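Local coordinates for protein lactate dehydrogenase, adjacent gene encodes predicted malate dehydrogenase (Cryptosporidium parvum, PDB 4ND3) that probably catalyses the reversible, NAD-dependent interconversion of (S)-lactate and pyruvate, and binds the dinucleotide on a Rossmann-type domain, at residues Ile10-Ile15 with Gly39-Lys44; Val32-Ala37 with Ile62-Tyr67; Val75-Ala80 with Phe116-Thr121. All coordinates share one frame; numbering follows the deposited sequence.

Contact 1: Ile10-Ile15 with Gly39-Lys44; sequences IGSGQI and GIPQGK. With NAD (nicotinamide-adenine-dinucleotide), chain C.
The ammonium group of K44 closes this contact: NZ donates to the carbonyl O of S12 at 2.7 Å, approaching at a C=O...N angle of 135° and tilted from the carbonyl plane. The O of G13 lies almost as near, 2.9 Å from K44 NZ, and a water accepts from NZ while donating to OE1 of Q14, so NZ has S12 O, G13 O and a water close about it, the water linking it on to Q14. It gets there on a chain extended beyond CG, whose CD and CE run in beside the S12 carbonyl. Nearer the start of helix 40-55 the contact is van der Waals packing of S12 on P41 and I40. S12 turns its CB toward that helix, and its OG sits 3.5 Å from CB of P41, while CG2 of I40 touches the same S12 carbonyl from the helix side. The OG is also weakly bonded to the O of F34.

The turn also carries the dinucleotide. N of Q14 donates to O1A of NAD at 2.9 Å, with an N-H...O angle of 174°, and N of I15 reaches O2N at 3.0 Å. G13, at the N-cap of helix 14-26, brings its CA to 3.3 Å from NAD O5B, so the glycine backbone itself lies against the cofactor. The sequence fits the GxGxxG signature of Rossmann dinucleotide-binding folds. Y233 of a second subunit packs on K44, so the lysine lies at a subunit boundary as well. Two backbone amides at a helix start thus meet the pyrophosphate, one for each phosphate, while a lysine is bonded to the S12 carbonyl; its charge would be expected to polarise that peptide and to favour the anion nearby.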
loop_
_atom_site.group_PDB
_atom_site.type_symbol
_atom_site.label_atom_id
_atom_site.label_comp_id
_atom_site.label_asym_id
_atom_site.label_seq_id
_atom_site.Cartn_x
_atom_site.Cartn_y
_atom_site.Cartn_z
ATOM N N ILE A 10 -4.428 -6.839 24.267
ATOM C CA ILE A 10 -5.072 -7.260 25.508
ATOM C C ILE A 10 -6.433 -6.593 25.616
ATOM O O ILE A 10 -6.540 -5.409 25.949
ATOM C CB ILE A 10 -4.226 -6.918 26.748
ATOM C CG1 ILE A 10 -2.750 -7.271 26.527
ATOM C CG2 ILE A 10 -4.785 -7.634 27.974
ATOM C CD1 ILE A 10 -2.491 -8.693 26.070
ATOM N N GLY A 11 -7.474 -7.370 25.339
ATOM C CA GLY A 11 -8.824 -6.849 25.224
ATOM C C GLY A 11 -9.213 -6.889 23.764
ATOM O O GLY A 11 -8.646 -6.164 22.944
ATOM N N SER A 12 -10.175 -7.747 23.440
ATOM C CA SER A 12 -10.579 -7.984 22.064
ATOM C C SER A 12 -11.996 -7.494 21.829
ATOM O O SER A 12 -12.777 -8.119 21.116
ATOM C CB SER A 12 -10.448 -9.470 21.743
ATOM O OG SER A 12 -9.130 -9.913 22.035
ATOM N N GLY A 13 -12.319 -6.349 22.425
ATOM C CA GLY A 13 -13.592 -5.690 22.176
ATOM C C GLY A 13 -13.545 -4.880 20.898
ATOM O O GLY A 13 -12.865 -5.250 19.942
ATOM N N GLN A 14 -14.254 -3.757 20.892
ATOM C CA GLN A 14 -14.438 -2.955 19.678
ATOM C C GLN A 14 -13.115 -2.489 19.079
ATOM O O GLN A 14 -12.864 -2.683 17.893
ATOM C CB GLN A 14 -15.341 -1.751 19.962
ATOM C CG GLN A 14 -16.777 -2.117 20.312
ATOM C CD GLN A 14 -17.613 -2.495 19.099
ATOM O OE1 GLN A 14 -17.414 -3.553 18.496
ATOM N NE2 GLN A 14 -18.560 -1.637 18.742
ATOM N N ILE A 15 -12.262 -1.895 19.906
ATOM C CA ILE A 15 -10.977 -1.379 19.434
ATOM C C ILE A 15 -9.989 -2.504 19.149
ATOM O O ILE A 15 -9.336 -2.506 18.110
ATOM C CB ILE A 15 -10.356 -0.395 20.447
ATOM C CG1 ILE A 15 -11.240 0.844 20.586
ATOM C CG2 ILE A 15 -8.955 0.012 20.011
ATOM C CD1 ILE A 15 -10.953 1.658 21.827
ATOM N N GLY A 39 -14.743 -17.237 23.900
ATOM C CA GLY A 39 -15.152 -17.250 22.498
ATOM C C GLY A 39 -14.863 -15.988 21.694
ATOM O O GLY A 39 -14.613 -16.075 20.494
ATOM N N ILE A 40 -14.884 -14.822 22.341
ATOM C CA ILE A 40 -14.830 -13.544 21.618
ATOM C C ILE A 40 -13.542 -13.392 20.793
ATOM O O ILE A 40 -13.618 -13.232 19.576
ATOM C CB ILE A 40 -15.033 -12.319 22.551
ATOM C CG1 ILE A 40 -16.361 -12.416 23.320
ATOM C CG2 ILE A 40 -14.995 -11.019 21.751
ATOM C CD1 ILE A 40 -17.598 -12.494 22.447
ATOM N N PRO A 41 -12.361 -13.467 21.435
ATOM C CA PRO A 41 -11.145 -13.301 20.636
ATOM C C PRO A 41 -10.948 -14.418 19.603
ATOM O O PRO A 41 -10.454 -14.161 18.503
ATOM C CB PRO A 41 -10.024 -13.318 21.683
ATOM C CG PRO A 41 -10.584 -14.084 22.830
ATOM C CD PRO A 41 -12.058 -13.813 22.839
ATOM N N GLN A 42 -11.350 -15.639 19.950
ATOM C CA GLN A 42 -11.228 -16.774 19.038
ATOM C C GLN A 42 -12.057 -16.561 17.775
ATOM O O GLN A 42 -11.573 -16.788 16.668
ATOM C CB GLN A 42 -11.636 -18.087 19.727
ATOM C CG GLN A 42 -10.700 -18.523 20.853
ATOM C CD GLN A 42 -10.988 -17.852 22.187
ATOM O OE1 GLN A 42 -11.994 -17.159 22.348
ATOM N NE2 GLN A 42 -10.102 -18.056 23.152
ATOM N N GLY A 43 -13.297 -16.111 17.936
ATOM C CA GLY A 43 -14.179 -15.858 16.791
ATOM C C GLY A 43 -13.702 -14.710 15.906
ATOM O O GLY A 43 -13.751 -14.795 14.671
ATOM N N LYS A 44 -13.246 -13.632 16.539
ATOM C CA LYS A 44 -12.700 -12.492 15.803
ATOM C C LYS A 44 -11.408 -12.869 15.082
ATOM O O LYS A 44 -11.209 -12.494 13.932
ATOM C CB LYS A 44 -12.470 -11.307 16.738
ATOM C CG LYS A 44 -13.763 -10.659 17.205
ATOM C CD LYS A 44 -13.506 -9.343 17.923
ATOM C CE LYS A 44 -14.801 -8.739 18.437
ATOM N NZ LYS A 44 -14.559 -7.444 19.136
HETATM P PA NAD C . -15.098 -2.805 24.677
HETATM O O1A NAD C . -15.620 -2.992 23.281
HETATM O O2A NAD C . -16.047 -2.881 25.837
HETATM O O5B NAD C . -13.912 -3.846 24.899
HETATM C C5B NAD C . -13.282 -4.029 26.159
HETATM C C4B NAD C . -12.817 -5.476 26.209
HETATM O O4B NAD C . -12.002 -5.687 27.358
HETATM C C3B NAD C . -13.974 -6.470 26.301
HETATM O O3B NAD C . -13.966 -7.362 25.183
HETATM C C2B NAD C . -13.735 -7.225 27.597
HETATM O O2B NAD C . -14.062 -8.614 27.531
HETATM C C1B NAD C . -12.249 -7.017 27.818
HETATM N N9A NAD C . -11.829 -7.203 29.224
HETATM C C8A NAD C . -12.519 -6.890 30.340
HETATM N N7A NAD C . -11.800 -7.210 31.441
HETATM C C5A NAD C . -10.637 -7.738 31.039
HETATM C C6A NAD C . -9.430 -8.277 31.692
HETATM N N6A NAD C . -9.326 -8.320 33.044
HETATM N N1A NAD C . -8.437 -8.722 30.889
HETATM C C2A NAD C . -8.523 -8.688 29.543
HETATM N N3A NAD C . -9.593 -8.210 28.889
HETATM C C4A NAD C . -10.660 -7.728 29.572
HETATM O O3 NAD C . -14.283 -1.410 24.843
HETATM P PN NAD C . -13.645 -0.560 23.624
HETATM O O1N NAD C . -14.749 0.184 22.923
HETATM O O2N NAD C . -12.724 -1.426 22.808
HETATM O O5D NAD C . -12.740 0.469 24.455
HETATM C C5D NAD C . -11.659 -0.030 25.233
HETATM C C4D NAD C . -11.122 1.067 26.141
HETATM O O4D NAD C . -10.499 2.082 25.345
HETATM C C3D NAD C . -12.208 1.766 26.953
HETATM O O3D NAD C . -11.741 1.948 28.288
HETATM C C2D NAD C . -12.393 3.108 26.263
HETATM O O2D NAD C . -12.854 4.150 27.131
HETATM C C1D NAD C . -10.980 3.362 25.769
HETATM N N1N NAD C . -10.815 4.328 24.678
HETATM C C2N NAD C . -9.699 5.069 24.720
HETATM C C3N NAD C . -9.411 6.013 23.742
HETATM C C7N NAD C . -8.152 6.834 23.813
HETATM O O7N NAD C . -8.071 7.829 23.111
HETATM N N7N NAD C . -7.136 6.489 24.613
HETATM C C4N NAD C . -10.311 6.174 22.694
HETATM C C5N NAD C . -11.462 5.392 22.660
HETATM C C6N NAD C . -11.695 4.467 23.673
HETATM O O HOH W 1 -16.753 -5.963 19.946
#

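Contact 2: Val32-Ala37 with Ile62-Tyr67; sequences VLFDIA and IGTNDY. With NAD (nicotinamide-adenine-dinucleotide), chain C.
F34, the last residue of its strand, stacks on Y67, which lies just beyond the neighbouring parallel strand: the rings lie face to face with centroids 4.1 Å apart and planes inclined by 24°. The overlap is offset, since CZ of F34 sits over the rim of the tyrosine ring, 3.4 Å from Y67 CE1. Holding CG of F34 opposite its own backbone N (chi1 178°) carries the ring past T64 to the turn that follows, where CE1 lies 3.4 Å from the carbonyl carbon of N65. The edge of the same ring meets C2A of the NAD adenine.

Earlier in the two segments, the strands are joined in regular parallel fashion. N of L33 donates to O of I62 at 2.7 Å, N of T64 to O of L33, and N of D35 to O of T64. V32 and T64 share the face that bears F34, and V32 CG1 touches T64 CG2 at 3.5 Å. The OG1 of T64 is taken up by D69 and by N of D66, the latter closing an ST turn.

D35 follows the end of the first strand, and its side chain sets out away from the second segment. OD1 accepts from O2B of the adenine ribose at 2.7 Å, and OD2 from O3B at 2.8 Å, a bidentate grip on the diol that is the classic acidic mark of NAD-binding Rossmann domains. The carboxylate is steadied by N of A37 on OD1, an Asx turn, and by N of S12 on OD2.

Strand 61-64 is the outermost of the parallel sheet in this chain, and strand 30-34 lies between it and strand 6-10. Helix 40-55 makes the crossover of this beta-alpha-beta unit and sets P41 against L33, whereas Y67 on the F34 side reaches I10 and helix 94-111.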
loop_
_atom_site.group_PDB
_atom_site.type_symbol
_atom_site.label_atom_id
_atom_site.label_comp_id
_atom_site.label_asym_id
_atom_site.label_seq_id
_atom_site.Cartn_x
_atom_site.Cartn_y
_atom_site.Cartn_z
ATOM N N VAL A 32 -1.780 -11.493 18.531
ATOM C CA VAL A 32 -2.425 -12.330 19.540
ATOM C C VAL A 32 -3.538 -11.518 20.190
ATOM O O VAL A 32 -3.267 -10.551 20.897
ATOM C CB VAL A 32 -1.424 -12.798 20.615
ATOM C CG1 VAL A 32 -2.132 -13.590 21.707
ATOM C CG2 VAL A 32 -0.316 -13.620 19.976
ATOM N N LEU A 33 -4.786 -11.894 19.919
ATOM C CA LEU A 33 -5.944 -11.274 20.560
ATOM C C LEU A 33 -6.240 -11.978 21.886
ATOM O O LEU A 33 -6.662 -13.136 21.892
ATOM C CB LEU A 33 -7.173 -11.350 19.654
ATOM C CG LEU A 33 -7.354 -10.258 18.602
ATOM C CD1 LEU A 33 -8.361 -10.695 17.551
ATOM C CD2 LEU A 33 -7.791 -8.949 19.247
ATOM N N PHE A 34 -6.018 -11.274 22.995
ATOM C CA PHE A 34 -6.275 -11.804 24.338
ATOM C C PHE A 34 -7.569 -11.225 24.898
ATOM O O PHE A 34 -7.824 -10.024 24.787
ATOM C CB PHE A 34 -5.107 -11.470 25.273
ATOM C CG PHE A 34 -5.302 -11.929 26.700
ATOM C CD1 PHE A 34 -4.730 -13.116 27.149
ATOM C CD2 PHE A 34 -6.037 -11.166 27.604
ATOM C CE1 PHE A 34 -4.897 -13.536 28.463
ATOM C CE2 PHE A 34 -6.210 -11.583 28.916
ATOM C CZ PHE A 34 -5.639 -12.771 29.347
ATOM N N ASP A 35 -8.385 -12.083 25.506
ATOM C CA ASP A 35 -9.557 -11.631 26.251
ATOM C C ASP A 35 -9.980 -12.686 27.276
ATOM O O ASP A 35 -9.710 -13.876 27.101
ATOM C CB ASP A 35 -10.713 -11.319 25.297
ATOM C CG ASP A 35 -11.649 -10.252 25.838
ATOM O OD1 ASP A 35 -12.244 -10.463 26.918
ATOM O OD2 ASP A 35 -11.797 -9.197 25.178
ATOM N N ILE A 36 -10.632 -12.239 28.347
ATOM C CA ILE A 36 -11.169 -13.152 29.362
ATOM C C ILE A 36 -12.552 -13.676 28.986
ATOM O O ILE A 36 -12.987 -14.697 29.516
ATOM C CB ILE A 36 -11.233 -12.504 30.762
ATOM C CG1 ILE A 36 -12.146 -11.270 30.763
ATOM C CG2 ILE A 36 -9.831 -12.147 31.230
ATOM C CD1 ILE A 36 -12.543 -10.799 32.144
ATOM N N ALA A 37 -13.243 -12.975 28.087
ATOM C CA ALA A 37 -14.563 -13.395 27.630
ATOM C C ALA A 37 -14.436 -14.585 26.689
ATOM O O ALA A 37 -13.751 -14.508 25.663
ATOM C CB ALA A 37 -15.279 -12.249 26.934
ATOM N N ILE A 62 -4.365 -15.014 16.085
ATOM C CA ILE A 62 -5.010 -15.993 16.971
ATOM C C ILE A 62 -5.696 -15.325 18.157
ATOM O O ILE A 62 -5.311 -14.227 18.581
ATOM C CB ILE A 62 -4.017 -17.051 17.510
ATOM C CG1 ILE A 62 -2.902 -16.397 18.339
ATOM C CG2 ILE A 62 -3.431 -17.856 16.362
ATOM C CD1 ILE A 62 -1.958 -17.387 18.988
ATOM N N GLY A 63 -6.710 -16.012 18.681
ATOM C CA GLY A 63 -7.429 -15.593 19.875
ATOM C C GLY A 63 -7.076 -16.501 21.036
ATOM O O GLY A 63 -6.926 -17.709 20.857
ATOM N N THR A 64 -6.949 -15.922 22.226
ATOM C CA THR A 64 -6.536 -16.673 23.408
ATOM C C THR A 64 -7.099 -16.077 24.696
ATOM O O THR A 64 -7.546 -14.926 24.724
ATOM C CB THR A 64 -4.998 -16.738 23.519
ATOM O OG1 THR A 64 -4.623 -17.597 24.603
ATOM C CG2 THR A 64 -4.402 -15.357 23.752
ATOM N N ASN A 65 -7.087 -16.887 25.751
ATOM C CA ASN A 65 -7.381 -16.422 27.102
ATOM C C ASN A 65 -6.208 -16.693 28.036
ATOM O O ASN A 65 -6.347 -16.619 29.255
ATOM C CB ASN A 65 -8.656 -17.085 27.634
ATOM C CG ASN A 65 -8.539 -18.599 27.747
ATOM O OD1 ASN A 65 -7.496 -19.187 27.462
ATOM N ND2 ASN A 65 -9.623 -19.236 28.159
ATOM N N ASP A 66 -5.050 -16.981 27.447
ATOM C CA ASP A 66 -3.887 -17.461 28.176
ATOM C C ASP A 66 -2.714 -16.499 27.985
ATOM O O ASP A 66 -2.207 -16.340 26.875
ATOM C CB ASP A 66 -3.523 -18.857 27.659
ATOM C CG ASP A 66 -2.506 -19.566 28.530
ATOM O OD1 ASP A 66 -2.347 -20.794 28.361
ATOM O OD2 ASP A 66 -1.865 -18.913 29.376
ATOM N N TYR A 67 -2.271 -15.875 29.070
ATOM C CA TYR A 67 -1.157 -14.924 28.995
ATOM C C TYR A 67 0.134 -15.545 28.460
ATOM O O TYR A 67 0.986 -14.833 27.930
ATOM C CB TYR A 67 -0.903 -14.246 30.351
ATOM C CG TYR A 67 -1.733 -12.998 30.562
ATOM C CD1 TYR A 67 -2.690 -12.924 31.574
ATOM C CD2 TYR A 67 -1.560 -11.885 29.738
ATOM C CE1 TYR A 67 -3.447 -11.778 31.759
ATOM C CE2 TYR A 67 -2.314 -10.737 29.914
ATOM C CZ TYR A 67 -3.254 -10.687 30.923
ATOM O OH TYR A 67 -3.996 -9.537 31.084
HETATM P PA NAD C . -15.098 -2.805 24.677
HETATM O O1A NAD C . -15.620 -2.992 23.281
HETATM O O2A NAD C . -16.047 -2.881 25.837
HETATM O O5B NAD C . -13.912 -3.846 24.899
HETATM C C5B NAD C . -13.282 -4.029 26.159
HETATM C C4B NAD C . -12.817 -5.476 26.209
HETATM O O4B NAD C . -12.002 -5.687 27.358
HETATM C C3B NAD C . -13.974 -6.470 26.301
HETATM O O3B NAD C . -13.966 -7.362 25.183
HETATM C C2B NAD C . -13.735 -7.225 27.597
HETATM O O2B NAD C . -14.062 -8.614 27.531
HETATM C C1B NAD C . -12.249 -7.017 27.818
HETATM N N9A NAD C . -11.829 -7.203 29.224
HETATM C C8A NAD C . -12.519 -6.890 30.340
HETATM N N7A NAD C . -11.800 -7.210 31.441
HETATM C C5A NAD C . -10.637 -7.738 31.039
HETATM C C6A NAD C . -9.430 -8.277 31.692
HETATM N N6A NAD C . -9.326 -8.320 33.044
HETATM N N1A NAD C . -8.437 -8.722 30.889
HETATM C C2A NAD C . -8.523 -8.688 29.543
HETATM N N3A NAD C . -9.593 -8.210 28.889
HETATM C C4A NAD C . -10.660 -7.728 29.572
HETATM O O3 NAD C . -14.283 -1.410 24.843
HETATM P PN NAD C . -13.645 -0.560 23.624
HETATM O O1N NAD C . -14.749 0.184 22.923
HETATM O O2N NAD C . -12.724 -1.426 22.808
HETATM O O5D NAD C . -12.740 0.469 24.455
HETATM C C5D NAD C . -11.659 -0.030 25.233
HETATM C C4D NAD C . -11.122 1.067 26.141
HETATM O O4D NAD C . -10.499 2.082 25.345
HETATM C C3D NAD C . -12.208 1.766 26.953
HETATM O O3D NAD C . -11.741 1.948 28.288
HETATM C C2D NAD C . -12.393 3.108 26.263
HETATM O O2D NAD C . -12.854 4.150 27.131
HETATM C C1D NAD C . -10.980 3.362 25.769
HETATM N N1N NAD C . -10.815 4.328 24.678
HETATM C C2N NAD C . -9.699 5.069 24.720
HETATM C C3N NAD C . -9.411 6.013 23.742
HETATM C C7N NAD C . -8.152 6.834 23.813
HETATM O O7N NAD C . -8.071 7.829 23.111
HETATM N N7N NAD C . -7.136 6.489 24.613
HETATM C C4N NAD C . -10.311 6.174 22.694
HETATM C C5N NAD C . -11.462 5.392 22.660
HETATM C C6N NAD C . -11.695 4.467 23.673
#

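Contact 3: Val75-Ala80 with Phe116-Thr121; sequences VVIITA and FVICIT. With NAD (nicotinamide-adenine-dinucleotide), chain C.
With chi1 of T121 at -55°, OG1 stands beside the residue's own N and faces the first segment, where it donates to O of A80 at 2.8 Å. I120 has a similar first torsion, -59°, but spends its two branches differently: the CG1 arm carries CD1 into tight contact with CG2 of I77, at 3.5 Å, while CG2 turns to the cofactor and lies 3.6 Å from NAD C2N of the nicotinamide.

Between these ends, O of I78 is gripped twice, by N of I120 at 2.9 Å and by N of T121 at 3.2 Å. This fork marks where the parallel pairing of strands 75-78 and 116-119 gives way to loop. Earlier bonds follow the usual parallel pattern, N of V76 to O of F116, N of I118 to O of V76, and N of I78 to O of I118. On one face of the sheet CD1 of I78 leans on CG1 of V117, 3.6 Å away; on the other, V75 CG1 meets I118 CD1. Helices 94-111 and 124-135 pack on the I78 side, and helix 234-248 covers the face bearing V75 and I118.

The carbonyl of I120, in the loop after the strand, accepts from N7N of the carboxamide at 3.1 Å, with an N-H...O angle of 177°. T79, whose OG1 binds O of G11, places its own O close to C5D of NAD. Because parallel strands end here side by side, their C-terminal ends bring carbonyls up to the cofactor, that of I120 as a hydrogen-bond acceptor, and its nearly straight bond would be expected to help orient the carboxamide, and with it the nicotinamide.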
loop_
_atom_site.group_PDB
_atom_site.type_symbol
_atom_site.label_atom_id
_atom_site.label_comp_id
_atom_site.label_asym_id
_atom_site.label_seq_id
_atom_site.Cartn_x
_atom_site.Cartn_y
_atom_site.Cartn_z
ATOM N N VAL A 75 5.247 -5.758 20.880
ATOM C CA VAL A 75 4.382 -4.664 21.296
ATOM C C VAL A 75 3.166 -5.228 22.006
ATOM O O VAL A 75 2.596 -6.228 21.571
ATOM C CB VAL A 75 3.918 -3.816 20.092
ATOM C CG1 VAL A 75 3.027 -2.668 20.544
ATOM C CG2 VAL A 75 5.117 -3.287 19.319
ATOM N N VAL A 76 2.778 -4.585 23.103
ATOM C CA VAL A 76 1.562 -4.936 23.818
ATOM C C VAL A 76 0.649 -3.724 23.797
ATOM O O VAL A 76 1.042 -2.646 24.243
ATOM C CB VAL A 76 1.856 -5.346 25.274
ATOM C CG1 VAL A 76 0.560 -5.572 26.046
ATOM C CG2 VAL A 76 2.720 -6.597 25.300
ATOM N N ILE A 77 -0.554 -3.898 23.255
ATOM C CA ILE A 77 -1.550 -2.838 23.223
ATOM C C ILE A 77 -2.695 -3.208 24.166
ATOM O O ILE A 77 -3.361 -4.226 23.968
ATOM C CB ILE A 77 -2.083 -2.595 21.798
ATOM C CG1 ILE A 77 -0.923 -2.378 20.820
ATOM C CG2 ILE A 77 -2.992 -1.381 21.783
ATOM C CD1 ILE A 77 -1.346 -2.234 19.371
ATOM N N ILE A 78 -2.920 -2.374 25.182
ATOM C CA ILE A 78 -3.914 -2.650 26.226
ATOM C C ILE A 78 -5.217 -1.893 25.986
ATOM O O ILE A 78 -5.272 -0.673 26.150
ATOM C CB ILE A 78 -3.382 -2.271 27.626
ATOM C CG1 ILE A 78 -2.022 -2.921 27.881
ATOM C CG2 ILE A 78 -4.382 -2.680 28.702
ATOM C CD1 ILE A 78 -1.329 -2.425 29.132
ATOM N N THR A 79 -6.265 -2.623 25.609
ATOM C CA THR A 79 -7.592 -2.042 25.410
ATOM C C THR A 79 -8.594 -2.495 26.484
ATOM O O THR A 79 -9.746 -2.061 26.483
ATOM C CB THR A 79 -8.158 -2.415 24.024
ATOM O OG1 THR A 79 -8.730 -3.726 24.066
ATOM C CG2 THR A 79 -7.071 -2.373 22.959
ATOM N N ALA A 80 -8.143 -3.349 27.401
ATOM C CA ALA A 80 -9.018 -4.011 28.373
ATOM C C ALA A 80 -9.729 -3.012 29.272
ATOM O O ALA A 80 -9.103 -2.111 29.815
ATOM C CB ALA A 80 -8.212 -4.990 29.213
ATOM N N PHE A 116 7.245 -3.095 24.150
ATOM C CA PHE A 116 6.793 -1.709 24.122
ATOM C C PHE A 116 5.296 -1.722 24.400
ATOM O O PHE A 116 4.531 -2.316 23.641
ATOM C CB PHE A 116 7.089 -1.093 22.752
ATOM C CG PHE A 116 6.723 0.361 22.636
ATOM C CD1 PHE A 116 7.287 1.306 23.483
ATOM C CD2 PHE A 116 5.837 0.792 21.656
ATOM C CE1 PHE A 116 6.960 2.648 23.370
ATOM C CE2 PHE A 116 5.505 2.132 21.537
ATOM C CZ PHE A 116 6.069 3.062 22.392
ATOM N N VAL A 117 4.882 -1.097 25.498
ATOM C CA VAL A 117 3.484 -1.121 25.913
ATOM C C VAL A 117 2.777 0.173 25.527
ATOM O O VAL A 117 3.207 1.256 25.921
ATOM C CB VAL A 117 3.348 -1.338 27.433
ATOM C CG1 VAL A 117 1.886 -1.265 27.861
ATOM C CG2 VAL A 117 3.968 -2.672 27.833
ATOM N N ILE A 118 1.691 0.041 24.767
ATOM C CA ILE A 118 0.827 1.164 24.422
ATOM C C ILE A 118 -0.525 0.993 25.110
ATOM O O ILE A 118 -1.320 0.130 24.725
ATOM C CB ILE A 118 0.597 1.263 22.899
ATOM C CG1 ILE A 118 1.926 1.428 22.154
ATOM C CG2 ILE A 118 -0.334 2.423 22.579
ATOM C CD1 ILE A 118 1.845 1.075 20.681
ATOM N N CYS A 119 -0.785 1.822 26.119
ATOM C CA CYS A 119 -2.058 1.795 26.818
ATOM C C CYS A 119 -3.121 2.608 26.073
ATOM O O CYS A 119 -2.840 3.691 25.564
ATOM C CB CYS A 119 -1.888 2.318 28.243
ATOM S SG CYS A 119 -3.320 2.008 29.299
ATOM N N ILE A 120 -4.331 2.058 25.992
ATOM C CA ILE A 120 -5.490 2.754 25.416
ATOM C C ILE A 120 -6.588 2.941 26.465
ATOM O O ILE A 120 -7.268 3.967 26.482
ATOM C CB ILE A 120 -6.046 1.991 24.197
ATOM C CG1 ILE A 120 -4.944 1.853 23.142
ATOM C CG2 ILE A 120 -7.278 2.694 23.634
ATOM C CD1 ILE A 120 -5.369 1.163 21.868
ATOM N N THR A 121 -6.754 1.940 27.328
ATOM C CA THR A 121 -7.716 1.957 28.429
ATOM C C THR A 121 -7.853 3.322 29.124
ATOM O O THR A 121 -6.860 3.911 29.554
ATOM C CB THR A 121 -7.308 0.898 29.478
ATOM O OG1 THR A 121 -7.180 -0.380 28.838
ATOM C CG2 THR A 121 -8.330 0.810 30.603
HETATM P PA NAD C . -15.098 -2.805 24.677
HETATM O O1A NAD C . -15.620 -2.992 23.281
HETATM O O2A NAD C . -16.047 -2.881 25.837
HETATM O O5B NAD C . -13.912 -3.846 24.899
HETATM C C5B NAD C . -13.282 -4.029 26.159
HETATM C C4B NAD C . -12.817 -5.476 26.209
HETATM O O4B NAD C . -12.002 -5.687 27.358
HETATM C C3B NAD C . -13.974 -6.470 26.301
HETATM O O3B NAD C . -13.966 -7.362 25.183
HETATM C C2B NAD C . -13.735 -7.225 27.597
HETATM O O2B NAD C . -14.062 -8.614 27.531
HETATM C C1B NAD C . -12.249 -7.017 27.818
HETATM N N9A NAD C . -11.829 -7.203 29.224
HETATM C C8A NAD C . -12.519 -6.890 30.340
HETATM N N7A NAD C . -11.800 -7.210 31.441
HETATM C C5A NAD C . -10.637 -7.738 31.039
HETATM C C6A NAD C . -9.430 -8.277 31.692
HETATM N N6A NAD C . -9.326 -8.320 33.044
HETATM N N1A NAD C . -8.437 -8.722 30.889
HETATM C C2A NAD C . -8.523 -8.688 29.543
HETATM N N3A NAD C . -9.593 -8.210 28.889
HETATM C C4A NAD C . -10.660 -7.728 29.572
HETATM O O3 NAD C . -14.283 -1.410 24.843
HETATM P PN NAD C . -13.645 -0.560 23.624
HETATM O O1N NAD C . -14.749 0.184 22.923
HETATM O O2N NAD C . -12.724 -1.426 22.808
HETATM O O5D NAD C . -12.740 0.469 24.455
HETATM C C5D NAD C . -11.659 -0.030 25.233
HETATM C C4D NAD C . -11.122 1.067 26.141
HETATM O O4D NAD C . -10.499 2.082 25.345
HETATM C C3D NAD C . -12.208 1.766 26.953
HETATM O O3D NAD C . -11.741 1.948 28.288
HETATM C C2D NAD C . -12.393 3.108 26.263
HETATM O O2D NAD C . -12.854 4.150 27.131
HETATM C C1D NAD C . -10.980 3.362 25.769
HETATM N N1N NAD C . -10.815 4.328 24.678
HETATM C C2N NAD C . -9.699 5.069 24.720
HETATM C C3N NAD C . -9.411 6.013 23.742
HETATM C C7N NAD C . -8.152 6.834 23.813
HETATM O O7N NAD C . -8.071 7.829 23.111
HETATM N N7N NAD C . -7.136 6.489 24.613
HETATM C C4N NAD C . -10.311 6.174 22.694
HETATM C C5N NAD C . -11.462 5.392 22.660
HETATM C C6N NAD C . -11.695 4.467 23.673
#

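In the fold
All three contacts belong to the NAD-binding domain and meet the same dinucleotide. Contacts 1 and 2 have centres about 7 Å apart and interlock along the chain in the order 10-15, 32-37, 39-44, 62-67, from the start of helix 14-26 through strand 30-34 and helix 40-55 to strand 61-64. Contact 3 follows in sequence, its centre about 14 Å from either. Contacts 2 and 3 do not touch, but share one parallel sheet ordered 61-64, 30-34, 6-10, 75-78, 116-119, 142-144. Strand 6-10 bridges them: I10 pairs with I77 and T79, and G11 with F34. Residues at the C-terminal ends of strands 30-34, 6-10, 75-78 and 116-119 thus meet the adenosine, pyrophosphate and nicotinamide parts of one cofactor.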